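Local coordinates for putative cell surface protein (Streptococcus pyogenes, PDB 4OFQ) that probably serves as a cell-surface adhesin of the antigen I/II family, its C-terminal region folding into beta-sandwich structure that holds a bound calcium ion, at residues Met99-Ser104 against Glu126-Val131; Tyr41-Asp46 against Phe64-Asp69; Gly77-Val82 against Leu153-Lys158; Lys117-Ser122 against Tyr171-Gly176. All coordinates share one frame; numbering follows the deposited sequence.

Contact 1. Residues Met99-Ser104 against Glu126-Val131. With CA (calcium ion), chain C.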
loop_
_atom_site.group_PDB
_atom_site.type_symbol
_atom_site.label_atom_id
_atom_site.label_comp_id
_atom_site.label_asym_id
_atom_site.label_seq_id
_atom_site.Cartn_x
_atom_site.Cartn_y
_atom_site.Cartn_z
ATOM N N MET A 99 18.787 13.911 -12.262
ATOM C CA MET A 99 17.718 13.542 -11.342
ATOM C C MET A 99 17.817 14.413 -10.096
ATOM O O MET A 99 18.801 14.330 -9.361
ATOM C CB MET A 99 17.804 12.065 -10.947
ATOM C CG MET A 99 16.689 11.658 -9.986
ATOM S SD MET A 99 16.625 9.888 -9.622
ATOM C CE MET A 99 16.741 9.147 -11.230
ATOM N N ARG A 100 16.807 15.252 -9.863
ATOM C CA ARG A 100 16.847 16.199 -8.750
ATOM C C ARG A 100 15.686 15.969 -7.793
ATOM O O ARG A 100 14.517 16.052 -8.189
ATOM C CB ARG A 100 16.820 17.656 -9.265
ATOM C CG ARG A 100 18.089 18.098 -9.978
ATOM C CD ARG A 100 17.871 19.484 -10.587
ATOM N NE ARG A 100 19.045 19.974 -11.298
ATOM C CZ ARG A 100 19.853 20.922 -10.834
ATOM N NH1 ARG A 100 19.619 21.488 -9.652
ATOM N NH2 ARG A 100 20.897 21.301 -11.553
ATOM N N HIS A 101 16.000 15.676 -6.536
ATOM C CA HIS A 101 14.956 15.506 -5.543
ATOM C C HIS A 101 14.738 16.886 -4.950
ATOM O O HIS A 101 15.563 17.372 -4.165
ATOM C CB HIS A 101 15.366 14.500 -4.462
ATOM C CG HIS A 101 14.227 14.058 -3.592
ATOM N ND1 HIS A 101 14.406 13.289 -2.465
ATOM C CD2 HIS A 101 12.893 14.292 -3.681
ATOM C CE1 HIS A 101 13.234 13.050 -1.903
ATOM N NE2 HIS A 101 12.299 13.646 -2.622
ATOM N N VAL A 102 13.654 17.539 -5.351
ATOM C CA VAL A 102 13.396 18.904 -4.899
ATOM C C VAL A 102 12.477 18.927 -3.675
ATOM O O VAL A 102 11.281 18.641 -3.779
ATOM C CB VAL A 102 12.796 19.754 -6.017
ATOM C CG1 VAL A 102 12.564 21.178 -5.522
ATOM C CG2 VAL A 102 13.728 19.732 -7.226
ATOM N N LEU A 103 13.030 19.278 -2.517
ATOM C CA LEU A 103 12.267 19.193 -1.272
ATOM C C LEU A 103 11.456 20.465 -1.031
ATOM O O LEU A 103 10.483 20.469 -0.274
ATOM C CB LEU A 103 13.184 18.880 -0.081
ATOM C CG LEU A 103 13.934 17.543 -0.183
ATOM C CD1 LEU A 103 14.828 17.310 1.041
ATOM C CD2 LEU A 103 12.957 16.366 -0.388
ATOM N N SER A 104 11.867 21.539 -1.691
ATOM C CA SER A 104 11.214 22.836 -1.573
ATOM C C SER A 104 11.699 23.706 -2.725
ATOM O O SER A 104 12.850 23.609 -3.138
ATOM C CB SER A 104 11.557 23.497 -0.240
ATOM O OG SER A 104 11.203 24.877 -0.244
ATOM N N GLU A 126 7.092 18.534 -2.130
ATOM C CA GLU A 126 8.258 17.843 -2.673
ATOM C C GLU A 126 7.947 17.220 -4.024
ATOM O O GLU A 126 6.824 16.797 -4.280
ATOM C CB GLU A 126 8.740 16.743 -1.723
ATOM C CG GLU A 126 8.981 17.202 -0.297
ATOM C CD GLU A 126 9.326 16.066 0.639
ATOM O OE1 GLU A 126 9.271 14.876 0.219
ATOM O OE2 GLU A 126 9.640 16.362 1.811
ATOM N N PHE A 127 8.953 17.155 -4.888
ATOM C CA PHE A 127 8.802 16.450 -6.145
ATOM C C PHE A 127 10.169 16.008 -6.652
ATOM O O PHE A 127 11.198 16.460 -6.147
ATOM C CB PHE A 127 8.072 17.333 -7.176
ATOM C CG PHE A 127 8.765 18.631 -7.482
ATOM C CD1 PHE A 127 8.565 19.745 -6.677
ATOM C CD2 PHE A 127 9.580 18.758 -8.614
ATOM C CE1 PHE A 127 9.195 20.971 -6.983
ATOM C CE2 PHE A 127 10.206 19.980 -8.928
ATOM C CZ PHE A 127 10.009 21.074 -8.107
ATOM N N TYR A 128 10.178 15.079 -7.603
ATOM C CA TYR A 128 11.388 14.789 -8.352
ATOM C C TYR A 128 11.273 15.423 -9.714
ATOM O O TYR A 128 10.183 15.482 -10.290
ATOM C CB TYR A 128 11.557 13.300 -8.580
ATOM C CG TYR A 128 12.143 12.562 -7.414
ATOM C CD1 TYR A 128 11.319 11.988 -6.455
ATOM C CD2 TYR A 128 13.526 12.440 -7.273
ATOM C CE1 TYR A 128 11.864 11.290 -5.374
ATOM C CE2 TYR A 128 14.074 11.750 -6.201
ATOM C CZ TYR A 128 13.232 11.184 -5.263
ATOM O OH TYR A 128 13.755 10.502 -4.197
ATOM N N MET A 129 12.399 15.903 -10.229
ATOM C CA MET A 129 12.436 16.355 -11.608
ATOM C C MET A 129 13.606 15.706 -12.335
ATOM O O MET A 129 14.642 15.435 -11.723
ATOM C CB MET A 129 12.438 17.894 -11.713
ATOM C CG MET A 129 13.640 18.609 -11.121
ATOM S SD MET A 129 13.396 20.409 -11.021
ATOM C CE MET A 129 12.938 20.824 -12.705
ATOM N N TRP A 130 13.410 15.404 -13.619
ATOM C CA TRP A 130 14.486 14.894 -14.469
ATOM C C TRP A 130 14.725 15.920 -15.577
ATOM O O TRP A 130 13.779 16.343 -16.260
ATOM C CB TRP A 130 14.105 13.540 -15.071
ATOM C CG TRP A 130 14.152 12.420 -14.102
ATOM C CD1 TRP A 130 15.199 11.580 -13.878
ATOM C CD2 TRP A 130 13.112 12.020 -13.193
ATOM N NE1 TRP A 130 14.869 10.667 -12.902
ATOM C CE2 TRP A 130 13.596 10.916 -12.465
ATOM C CE3 TRP A 130 11.814 12.478 -12.939
ATOM C CZ2 TRP A 130 12.834 10.267 -11.481
ATOM C CZ3 TRP A 130 11.056 11.824 -11.955
ATOM C CH2 TRP A 130 11.571 10.732 -11.253
ATOM N N VAL A 131 15.975 16.359 -15.733
ATOM C CA VAL A 131 16.299 17.437 -16.668
ATOM C C VAL A 131 17.271 16.918 -17.708
ATOM O O VAL A 131 18.309 16.353 -17.360
ATOM C CB VAL A 131 16.948 18.643 -15.943
ATOM C CG1 VAL A 131 17.280 19.777 -16.941
ATOM C CG2 VAL A 131 16.035 19.141 -14.819
HETATM CA CA CA C . 4.473 16.766 -3.965
HETATM O O HOH W 1 9.931 19.034 2.284
HETATM O O HOH W 2 3.181 16.906 -1.992
#
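His101 and Tyr128 lay their rings over one another in an offset stack, the planes only 5° from parallel and the centroids 4.0 Å apart. His101 CG lies 3.5 Å from Tyr128 CZ, and Tyr128 OH sits above the rim of the imidazole. Leu103 CD2 covers the opposite face, so the imidazole is sandwiched between Tyr128 and Leu103; Phe127 O meets its edge. Two outside bonds fix the polar ends: His101 NE2 pairs with Tyr70 OH, and Tyr128 OH with the backbone O of Gly77. On the same face as this stack Met99 runs alongside Trp130, its CE 3.8 Å from Trp130 CE2 near the edge of the indole; Trp130 NE1 is buried here without a polar partner. Turned to the other face, Val102 stands over the Phe127 ring, CB 3.9 Å from the centroid. With CG between the backbone N and the carbonyl carbon (chi1 59°), the phenylalanine turns a ring face to Val102. Between these two layers of side chains, paired antiparallel backbone bonds join Arg100 to Met129 and Val102 to Phe127, the Arg100 N to Met129 O bond being 2.9 Å long. Past the strand end, a water donates to both Leu103 O and Glu126 OE2, and Glu126 O binds the calcium ion at 2.4 Å, with Asp69, Tyr70 and Val124 as further protein ligands. Strand 97-102 is an outermost strand of its mixed sheet; strand 127-132 lies between it and strand 64-70, with helix 110-119 packed on the Phe127 face and strand 80-87 on the Tyr128 face.

Contact 2. Residues Tyr41-Asp46 against Phe64-Asp69. With CA (calcium ion), chain C.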
loop_
_atom_site.group_PDB
_atom_site.type_symbol
_atom_site.label_atom_id
_atom_site.label_comp_id
_atom_site.label_asym_id
_atom_site.label_seq_id
_atom_site.Cartn_x
_atom_site.Cartn_y
_atom_site.Cartn_z
ATOM N N TYR A 41 4.793 2.772 -10.186
ATOM C CA TYR A 41 4.186 3.580 -11.222
ATOM C C TYR A 41 4.938 3.433 -12.526
ATOM O O TYR A 41 6.170 3.253 -12.542
ATOM C CB TYR A 41 4.218 5.055 -10.820
ATOM C CG TYR A 41 3.461 5.409 -9.561
ATOM C CD1 TYR A 41 2.076 5.591 -9.583
ATOM C CD2 TYR A 41 4.133 5.617 -8.360
ATOM C CE1 TYR A 41 1.383 5.937 -8.429
ATOM C CE2 TYR A 41 3.461 5.963 -7.211
ATOM C CZ TYR A 41 2.083 6.132 -7.252
ATOM O OH TYR A 41 1.416 6.463 -6.101
ATOM N N VAL A 42 4.199 3.531 -13.628
ATOM C CA VAL A 42 4.801 3.602 -14.951
ATOM C C VAL A 42 4.345 4.932 -15.544
ATOM O O VAL A 42 3.147 5.174 -15.689
ATOM C CB VAL A 42 4.334 2.423 -15.829
ATOM C CG1 VAL A 42 5.000 2.464 -17.213
ATOM C CG2 VAL A 42 4.605 1.083 -15.127
ATOM N N ALA A 43 5.300 5.811 -15.832
ATOM C CA ALA A 43 4.986 7.155 -16.275
ATOM C C ALA A 43 5.493 7.339 -17.691
ATOM O O ALA A 43 6.580 6.843 -18.037
ATOM C CB ALA A 43 5.620 8.188 -15.350
ATOM N N LYS A 44 4.710 8.040 -18.503
ATOM C CA LYS A 44 5.105 8.328 -19.878
ATOM C C LYS A 44 5.413 9.804 -20.076
ATOM O O LYS A 44 4.652 10.671 -19.641
ATOM C CB LYS A 44 4.009 7.913 -20.872
ATOM C CG LYS A 44 4.319 8.330 -22.321
ATOM C CD LYS A 44 3.267 7.844 -23.320
ATOM C CE LYS A 44 2.030 8.711 -23.280
ATOM N NZ LYS A 44 1.029 8.323 -24.319
ATOM N N GLN A 45 6.527 10.065 -20.754
ATOM C CA GLN A 45 6.912 11.395 -21.212
ATOM C C GLN A 45 6.636 11.394 -22.712
ATOM O O GLN A 45 7.305 10.692 -23.473
ATOM C CB GLN A 45 8.398 11.628 -20.907
ATOM C CG GLN A 45 9.005 12.985 -21.312
ATOM C CD GLN A 45 10.394 13.183 -20.688
ATOM O OE1 GLN A 45 11.060 12.209 -20.316
ATOM N NE2 GLN A 45 10.829 14.441 -20.562
ATOM N N ASP A 46 5.631 12.170 -23.125
ATOM C CA ASP A 46 5.014 12.038 -24.441
ATOM C C ASP A 46 5.655 12.962 -25.475
ATOM O O ASP A 46 5.505 14.178 -25.407
ATOM C CB ASP A 46 3.518 12.361 -24.301
ATOM C CG ASP A 46 2.746 12.263 -25.611
ATOM O OD1 ASP A 46 3.274 11.758 -26.624
ATOM O OD2 ASP A 46 1.571 12.686 -25.608
ATOM N N PHE A 64 14.092 19.883 -21.696
ATOM C CA PHE A 64 13.020 18.921 -21.517
ATOM C C PHE A 64 13.060 18.427 -20.093
ATOM O O PHE A 64 14.051 17.847 -19.650
ATOM C CB PHE A 64 13.177 17.790 -22.528
ATOM C CG PHE A 64 13.329 18.292 -23.930
ATOM C CD1 PHE A 64 12.215 18.662 -24.660
ATOM C CD2 PHE A 64 14.585 18.488 -24.485
ATOM C CE1 PHE A 64 12.343 19.175 -25.946
ATOM C CE2 PHE A 64 14.720 18.988 -25.761
ATOM C CZ PHE A 64 13.598 19.332 -26.495
ATOM N N ILE A 65 11.986 18.719 -19.367
ATOM C CA ILE A 65 11.904 18.428 -17.944
ATOM C C ILE A 65 10.720 17.505 -17.715
ATOM O O ILE A 65 9.668 17.693 -18.336
ATOM C CB ILE A 65 11.690 19.724 -17.126
ATOM C CG1 ILE A 65 12.933 20.621 -17.230
ATOM C CG2 ILE A 65 11.351 19.383 -15.651
ATOM C CD1 ILE A 65 12.733 22.011 -16.693
ATOM N N TYR A 66 10.908 16.491 -16.870
ATOM C CA TYR A 66 9.792 15.642 -16.449
ATOM C C TYR A 66 9.715 15.715 -14.934
ATOM O O TYR A 66 10.743 15.681 -14.268
ATOM C CB TYR A 66 10.000 14.193 -16.908
ATOM C CG TYR A 66 8.708 13.387 -16.931
ATOM C CD1 TYR A 66 7.724 13.662 -17.871
ATOM C CD2 TYR A 66 8.470 12.366 -16.008
ATOM C CE1 TYR A 66 6.527 12.944 -17.900
ATOM C CE2 TYR A 66 7.271 11.632 -16.029
ATOM C CZ TYR A 66 6.308 11.928 -16.985
ATOM O OH TYR A 66 5.115 11.227 -17.046
ATOM N N VAL A 67 8.504 15.811 -14.391
ATOM C CA VAL A 67 8.326 15.997 -12.951
ATOM C C VAL A 67 7.434 14.899 -12.412
ATOM O O VAL A 67 6.423 14.567 -13.024
ATOM C CB VAL A 67 7.672 17.384 -12.623
ATOM C CG1 VAL A 67 7.181 17.448 -11.178
ATOM C CG2 VAL A 67 8.656 18.525 -12.872
ATOM N N ASP A 68 7.809 14.317 -11.280
ATOM C CA ASP A 68 6.891 13.436 -10.601
ATOM C C ASP A 68 6.547 14.078 -9.280
ATOM O O ASP A 68 7.395 14.201 -8.402
ATOM C CB ASP A 68 7.470 12.046 -10.370
ATOM C CG ASP A 68 6.447 11.103 -9.747
ATOM O OD1 ASP A 68 6.052 11.347 -8.589
ATOM O OD2 ASP A 68 6.039 10.139 -10.422
ATOM N N ASP A 69 5.290 14.490 -9.161
ATOM C CA ASP A 69 4.772 15.143 -7.974
ATOM C C ASP A 69 4.001 14.112 -7.153
ATOM O O ASP A 69 2.822 13.833 -7.411
ATOM C CB ASP A 69 3.860 16.310 -8.397
ATOM C CG ASP A 69 3.298 17.085 -7.223
ATOM O OD1 ASP A 69 3.431 16.632 -6.069
ATOM O OD2 ASP A 69 2.696 18.159 -7.459
HETATM CA CA CA C . 4.473 16.766 -3.965
HETATM O O HOH W 3 13.465 15.117 -19.022
HETATM O O HOH W 4 9.871 16.901 -21.061
HETATM O O HOH W 2 3.181 16.906 -1.992
#
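Tyr66 reaches across to Lys44 and Gln45, its ring bridging two beta sheets whose local strand axes, in 64-69 and 41-45, come no nearer than 8.9 Å. CG stands anti to the backbone N (chi1 -160°), and the phenol ends against the far backbone: Tyr66 OH lies 2.7 Å from Lys44 O in a weak hydrogen bond, and also bonds with Thr170 OG1. The close packing is around this ring. Ala43 CB meets it at the edge, 3.9 Å from Tyr66 CE2, while the Gln45 side chain runs antiparallel to that of Tyr66, its CB 3.7 Å from Tyr66 CD1. The amide plane of Gln45 is turned 39° from the phenol ring. Tyr151 stacks on Tyr66 and also hydrogen-bonds to Gln45 OE1, tying the two side chains together.

Beyond the Gln45 amide the contact is looser and is bridged by water. Gln45 NE2 donates to two water molecules, one of which donates in turn to Phe64 O at 2.9 Å; the other lies 2.8 Å from Ile65 O and may donate to it. At the far end of 64-69, Asp69 OD1 binds the calcium ion at 2.4 Å. Joining the sheets of a beta sandwich in this way implies an interior that is not purely apolar: the Tyr66 hydroxyl, the Gln45 amide and the carbonyls of Lys44 and Phe64 all find polar partners between the layers, if only a weak one for Lys44 O here.

Contact 3. Residues Gly77-Val82 against Leu153-Lys158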
loop_
_atom_site.group_PDB
_atom_site.type_symbol
_atom_site.label_atom_id
_atom_site.label_comp_id
_atom_site.label_asym_id
_atom_site.label_seq_id
_atom_site.Cartn_x
_atom_site.Cartn_y
_atom_site.Cartn_z
ATOM N N GLY A 77 9.239 10.173 -0.238
ATOM C CA GLY A 77 9.991 10.471 -1.451
ATOM C C GLY A 77 11.410 9.911 -1.459
ATOM O O GLY A 77 11.966 9.581 -2.500
ATOM N N HIS A 78 11.992 9.793 -0.280
ATOM C CA HIS A 78 13.341 9.252 -0.141
ATOM C C HIS A 78 13.449 7.748 -0.368
ATOM O O HIS A 78 14.548 7.210 -0.426
ATOM C CB HIS A 78 13.885 9.654 1.224
ATOM C CG HIS A 78 13.845 11.132 1.431
ATOM N ND1 HIS A 78 14.790 11.976 0.889
ATOM C CD2 HIS A 78 12.929 11.924 2.033
ATOM C CE1 HIS A 78 14.477 13.226 1.187
ATOM N NE2 HIS A 78 13.353 13.220 1.882
ATOM N N SER A 79 12.310 7.078 -0.506
ATOM C CA SER A 79 12.307 5.627 -0.734
ATOM C C SER A 79 12.332 5.286 -2.219
ATOM O O SER A 79 12.399 4.106 -2.587
ATOM C CB SER A 79 11.057 4.985 -0.111
ATOM O OG SER A 79 9.874 5.367 -0.811
ATOM N N LEU A 80 12.297 6.304 -3.075
ATOM C CA LEU A 80 12.221 6.058 -4.521
ATOM C C LEU A 80 13.295 5.106 -5.016
ATOM O O LEU A 80 14.478 5.283 -4.728
ATOM C CB LEU A 80 12.300 7.370 -5.323
ATOM C CG LEU A 80 12.398 7.192 -6.850
ATOM C CD1 LEU A 80 11.147 6.466 -7.407
ATOM C CD2 LEU A 80 12.608 8.532 -7.588
ATOM N N VAL A 81 12.874 4.099 -5.769
ATOM C CA VAL A 81 13.801 3.272 -6.541
ATOM C C VAL A 81 13.460 3.468 -8.008
ATOM O O VAL A 81 12.315 3.231 -8.419
ATOM C CB VAL A 81 13.665 1.776 -6.190
ATOM C CG1 VAL A 81 14.542 0.905 -7.140
ATOM C CG2 VAL A 81 14.019 1.530 -4.721
ATOM N N VAL A 82 14.428 3.927 -8.799
ATOM C CA VAL A 82 14.181 4.093 -10.229
ATOM C C VAL A 82 14.489 2.767 -10.897
ATOM O O VAL A 82 15.654 2.400 -11.051
ATOM C CB VAL A 82 15.045 5.208 -10.833
ATOM C CG1 VAL A 82 14.790 5.353 -12.329
ATOM C CG2 VAL A 82 14.742 6.509 -10.143
ATOM N N LEU A 153 8.990 3.562 -11.656
ATOM C CA LEU A 153 9.378 4.140 -10.372
ATOM C C LEU A 153 8.669 3.421 -9.234
ATOM O O LEU A 153 7.470 3.193 -9.329
ATOM C CB LEU A 153 8.921 5.605 -10.327
ATOM C CG LEU A 153 9.336 6.493 -11.502
ATOM C CD1 LEU A 153 8.732 7.909 -11.385
ATOM C CD2 LEU A 153 10.861 6.550 -11.572
ATOM N N SER A 154 9.383 3.082 -8.162
ATOM C CA SER A 154 8.725 2.464 -6.999
ATOM C C SER A 154 8.907 3.305 -5.740
ATOM O O SER A 154 10.037 3.685 -5.416
ATOM C CB SER A 154 9.275 1.052 -6.748
ATOM O OG SER A 154 8.984 0.204 -7.849
ATOM N N PHE A 155 7.811 3.556 -5.015
ATOM C CA PHE A 155 7.857 4.291 -3.746
ATOM C C PHE A 155 7.278 3.437 -2.609
ATOM O O PHE A 155 6.381 2.603 -2.832
ATOM C CB PHE A 155 6.984 5.552 -3.799
ATOM C CG PHE A 155 7.469 6.631 -4.740
ATOM C CD1 PHE A 155 8.441 7.550 -4.337
ATOM C CD2 PHE A 155 6.885 6.786 -5.991
ATOM C CE1 PHE A 155 8.849 8.565 -5.186
ATOM C CE2 PHE A 155 7.295 7.807 -6.853
ATOM C CZ PHE A 155 8.266 8.699 -6.442
ATOM N N LYS A 156 7.761 3.685 -1.392
ATOM C CA LYS A 156 7.082 3.223 -0.171
ATOM C C LYS A 156 6.307 4.384 0.479
ATOM O O LYS A 156 6.594 5.557 0.220
ATOM C CB LYS A 156 8.103 2.721 0.845
ATOM C CG LYS A 156 9.166 1.807 0.265
ATOM C CD LYS A 156 8.653 0.409 0.020
ATOM C CE LYS A 156 9.783 -0.477 -0.516
ATOM N NZ LYS A 156 9.364 -1.904 -0.725
ATOM N N LEU A 157 5.347 4.047 1.340
ATOM C CA LEU A 157 4.604 5.046 2.119
ATOM C C LEU A 157 5.370 5.452 3.392
ATOM O O LEU A 157 6.177 4.681 3.914
ATOM C CB LEU A 157 3.248 4.467 2.533
ATOM C CG LEU A 157 2.318 4.022 1.399
ATOM C CD1 LEU A 157 1.057 3.358 1.947
ATOM C CD2 LEU A 157 1.967 5.227 0.539
ATOM N N LYS A 158 5.102 6.654 3.902
ATOM C CA LYS A 158 5.645 7.064 5.196
ATOM C C LYS A 158 4.981 6.240 6.290
ATOM O O LYS A 158 3.774 6.021 6.253
ATOM C CB LYS A 158 5.411 8.558 5.442
ATOM C CG LYS A 158 6.222 9.488 4.508
ATOM C CD LYS A 158 6.020 10.957 4.893
ATOM C CE LYS A 158 7.074 11.834 4.225
ATOM N NZ LYS A 158 6.923 13.298 4.476
#
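Leu80 is the bump that fills the hollow beside Phe155: its CD1 rests over one face of the ring, 3.9 Å from the centroid and somewhat toward the rim, while Leu80 CB touches the ring at Phe155 CE1 from 3.7 Å. The same CD1 also reaches Leu153 CB at 3.8 Å, so one methyl wedges between two side chains of the opposing strand. Further along, Val82 runs next to Leu153 on the same face of the sheet, with the valine's CG2 4.1 Å from Leu153 CD2. This is antiparallel pairing entered through a corner: a type I beta turn from Gly77 to Leu80 separates two strands, 75-76 and 80-87, that both pair with strand 149-157 of the sandwich. Val81 and Ser154 form a hydrogen-bonded pair, Val81 N to Ser154 O being 2.9 Å. At the turn Ser79 pokes its hydroxyl at the facing backbone. Ser79 OG accepts from Lys156 N over 2.8 Å, nearly straight at 164°, and also bonds with Asp76 O. Lys156 CB and CG flank this hydroxymethyl knob, CB 3.6 Å from Ser79 OG, and the chain then leads away, its NZ bonding Thr38 OG1.

Contact 4. Residues Lys117-Ser122 against Tyr171-Gly176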
loop_
_atom_site.group_PDB
_atom_site.type_symbol
_atom_site.label_atom_id
_atom_site.label_comp_id
_atom_site.label_asym_id
_atom_site.label_seq_id
_atom_site.Cartn_x
_atom_site.Cartn_y
_atom_site.Cartn_z
ATOM N N LYS A 117 8.033 28.081 -13.244
ATOM C CA LYS A 117 7.115 29.218 -13.099
ATOM C C LYS A 117 6.441 29.601 -14.411
ATOM O O LYS A 117 5.235 29.861 -14.464
ATOM C CB LYS A 117 7.857 30.450 -12.568
ATOM C CG LYS A 117 8.137 30.447 -11.073
ATOM C CD LYS A 117 7.007 31.097 -10.287
ATOM C CE LYS A 117 7.341 31.179 -8.799
ATOM N NZ LYS A 117 7.612 29.835 -8.189
ATOM N N ALA A 118 7.232 29.652 -15.470
ATOM C CA ALA A 118 6.741 30.154 -16.746
ATOM C C ALA A 118 6.010 29.083 -17.550
ATOM O O ALA A 118 5.413 29.382 -18.583
ATOM C CB ALA A 118 7.885 30.736 -17.549
ATOM N N SER A 119 6.043 27.843 -17.067
ATOM C CA SER A 119 5.498 26.715 -17.828
ATOM C C SER A 119 3.979 26.538 -17.732
ATOM O O SER A 119 3.369 25.921 -18.605
ATOM C CB SER A 119 6.165 25.421 -17.382
ATOM O OG SER A 119 5.727 25.076 -16.082
ATOM N N GLY A 120 3.370 27.059 -16.673
ATOM C CA GLY A 120 1.957 26.816 -16.434
ATOM C C GLY A 120 1.775 25.682 -15.442
ATOM O O GLY A 120 0.684 25.467 -14.917
ATOM N N ILE A 121 2.870 24.971 -15.179
ATOM C CA ILE A 121 2.901 23.801 -14.301
ATOM C C ILE A 121 3.083 24.195 -12.833
ATOM O O ILE A 121 3.807 25.137 -12.521
ATOM C CB ILE A 121 4.030 22.823 -14.760
ATOM C CG1 ILE A 121 3.479 21.749 -15.697
ATOM C CG2 ILE A 121 4.760 22.191 -13.589
ATOM C CD1 ILE A 121 2.072 22.022 -16.209
ATOM N N SER A 122 2.429 23.464 -11.934
ATOM C CA SER A 122 2.417 23.830 -10.525
ATOM C C SER A 122 2.574 22.624 -9.596
ATOM O O SER A 122 1.590 22.166 -9.004
ATOM C CB SER A 122 1.107 24.553 -10.197
ATOM O OG SER A 122 1.147 25.144 -8.908
ATOM N N TYR A 171 4.224 15.843 -14.636
ATOM C CA TYR A 171 4.160 16.997 -15.496
ATOM C C TYR A 171 5.307 16.874 -16.479
ATOM O O TYR A 171 6.317 16.227 -16.202
ATOM C CB TYR A 171 4.362 18.276 -14.696
ATOM C CG TYR A 171 3.324 18.532 -13.632
ATOM C CD1 TYR A 171 2.052 18.954 -13.974
ATOM C CD2 TYR A 171 3.630 18.403 -12.284
ATOM C CE1 TYR A 171 1.110 19.215 -13.004
ATOM C CE2 TYR A 171 2.680 18.657 -11.307
ATOM C CZ TYR A 171 1.425 19.062 -11.678
ATOM O OH TYR A 171 0.465 19.323 -10.726
ATOM N N GLN A 172 5.161 17.533 -17.615
ATOM C CA GLN A 172 6.167 17.507 -18.662
ATOM C C GLN A 172 6.357 18.947 -19.117
ATOM O O GLN A 172 5.373 19.656 -19.347
ATOM C CB GLN A 172 5.598 16.663 -19.786
ATOM C CG GLN A 172 6.430 16.464 -20.996
ATOM C CD GLN A 172 5.768 15.470 -21.929
ATOM O OE1 GLN A 172 5.202 14.463 -21.479
ATOM N NE2 GLN A 172 5.823 15.743 -23.224
ATOM N N ILE A 173 7.611 19.400 -19.209
ATOM C CA ILE A 173 7.887 20.753 -19.682
ATOM C C ILE A 173 8.843 20.672 -20.861
ATOM O O ILE A 173 10.015 20.330 -20.694
ATOM C CB ILE A 173 8.496 21.669 -18.587
ATOM C CG1 ILE A 173 7.654 21.631 -17.305
ATOM C CG2 ILE A 173 8.657 23.103 -19.106
ATOM C CD1 ILE A 173 8.307 22.371 -16.139
ATOM N N ASP A 174 8.321 20.972 -22.049
ATOM C CA ASP A 174 9.074 20.872 -23.287
ATOM C C ASP A 174 9.205 22.267 -23.881
ATOM O O ASP A 174 8.208 22.972 -24.050
ATOM C CB ASP A 174 8.339 19.984 -24.295
ATOM C CG ASP A 174 7.892 18.661 -23.700
ATOM O OD1 ASP A 174 8.651 18.089 -22.887
ATOM O OD2 ASP A 174 6.787 18.191 -24.059
ATOM N N PHE A 175 10.431 22.650 -24.206
ATOM C CA PHE A 175 10.710 23.970 -24.749
ATOM C C PHE A 175 10.117 25.058 -23.857
ATOM O O PHE A 175 9.703 26.101 -24.366
ATOM C CB PHE A 175 10.103 24.141 -26.157
ATOM C CG PHE A 175 10.238 22.939 -27.044
ATOM C CD1 PHE A 175 11.430 22.677 -27.708
ATOM C CD2 PHE A 175 9.158 22.092 -27.250
ATOM C CE1 PHE A 175 11.547 21.570 -28.541
ATOM C CE2 PHE A 175 9.265 20.986 -28.082
ATOM C CZ PHE A 175 10.459 20.726 -28.731
ATOM N N GLY A 176 10.041 24.799 -22.553
ATOM C CA GLY A 176 9.406 25.715 -21.618
ATOM C C GLY A 176 7.886 25.622 -21.521
ATOM O O GLY A 176 7.274 26.316 -20.704
#
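Ser119 meets both Ile173 and Gly176, at the place where the chain leaves helix 110-119. Its CA points a hydrogen at Gly176 O, a CA-H...O contact of 3.4 Å, and its CB touches Ile173 CG2 at 3.8 Å. Ser119 OG, set between the backbone N and the carbonyl carbon (chi1 71°), lies 3.7 Å from Ile173 CD1, and it accepts a bond from Ile121 N at 3.0 Å, forming an ST turn; Ile116 O is its other partner. Next comes Gly120, whose positive phi would jam a side chain against the preceding carbonyl, and it lets the chain swing away from the helix. Its own O bonds with Tyr180 OH.

Ile121 then carries most of the apolar contact. Its side chain and that of Tyr171 overlap flank to flank, heading opposite ways, with Ile121 CG1 3.6 Å from Tyr171 CD1 and CG2 over one face of the phenol ring, 4.2 Å from its centroid. Its torsions are unusual: chi1 is -94°, and chi2, at 12°, leaves CD1 nearly eclipsed, which suggests strain or an imperfectly defined side chain. Ser122 closes the walk with its backbone O 3.5 Å from Tyr171 OH.

The contact therefore seats the exit of helix 110-119 on strand 164-174 of the mixed sheet. Strand 64-70 lies along one side of that strand and strand 177-188 along the other, and Tyr180 of the latter sets its ring edge-to-face with Tyr171.

How the contacts relate
Contacts 1 and 3 are strand pairings in different sheets of the sandwich, partly buried and built on backbone bonds; contact 4, also partly buried, lays the end of a helix on one sheet with apolar packing. Contact 2 alone is fully interior, a side-chain bridge between the sheets. Strands 97-102, 127-132, 64-70 and 164-174 are consecutive neighbours in the mixed sheet, so contacts 1, 2 and 4 share it, whereas 38-45 pairs with 149-157 in the other sheet and links contact 2 to contact 3. The calcium ion takes ligands from contacts 1 and 2. Contacts 3 and 4 do not touch, their nearest atoms being about 10 Å apart.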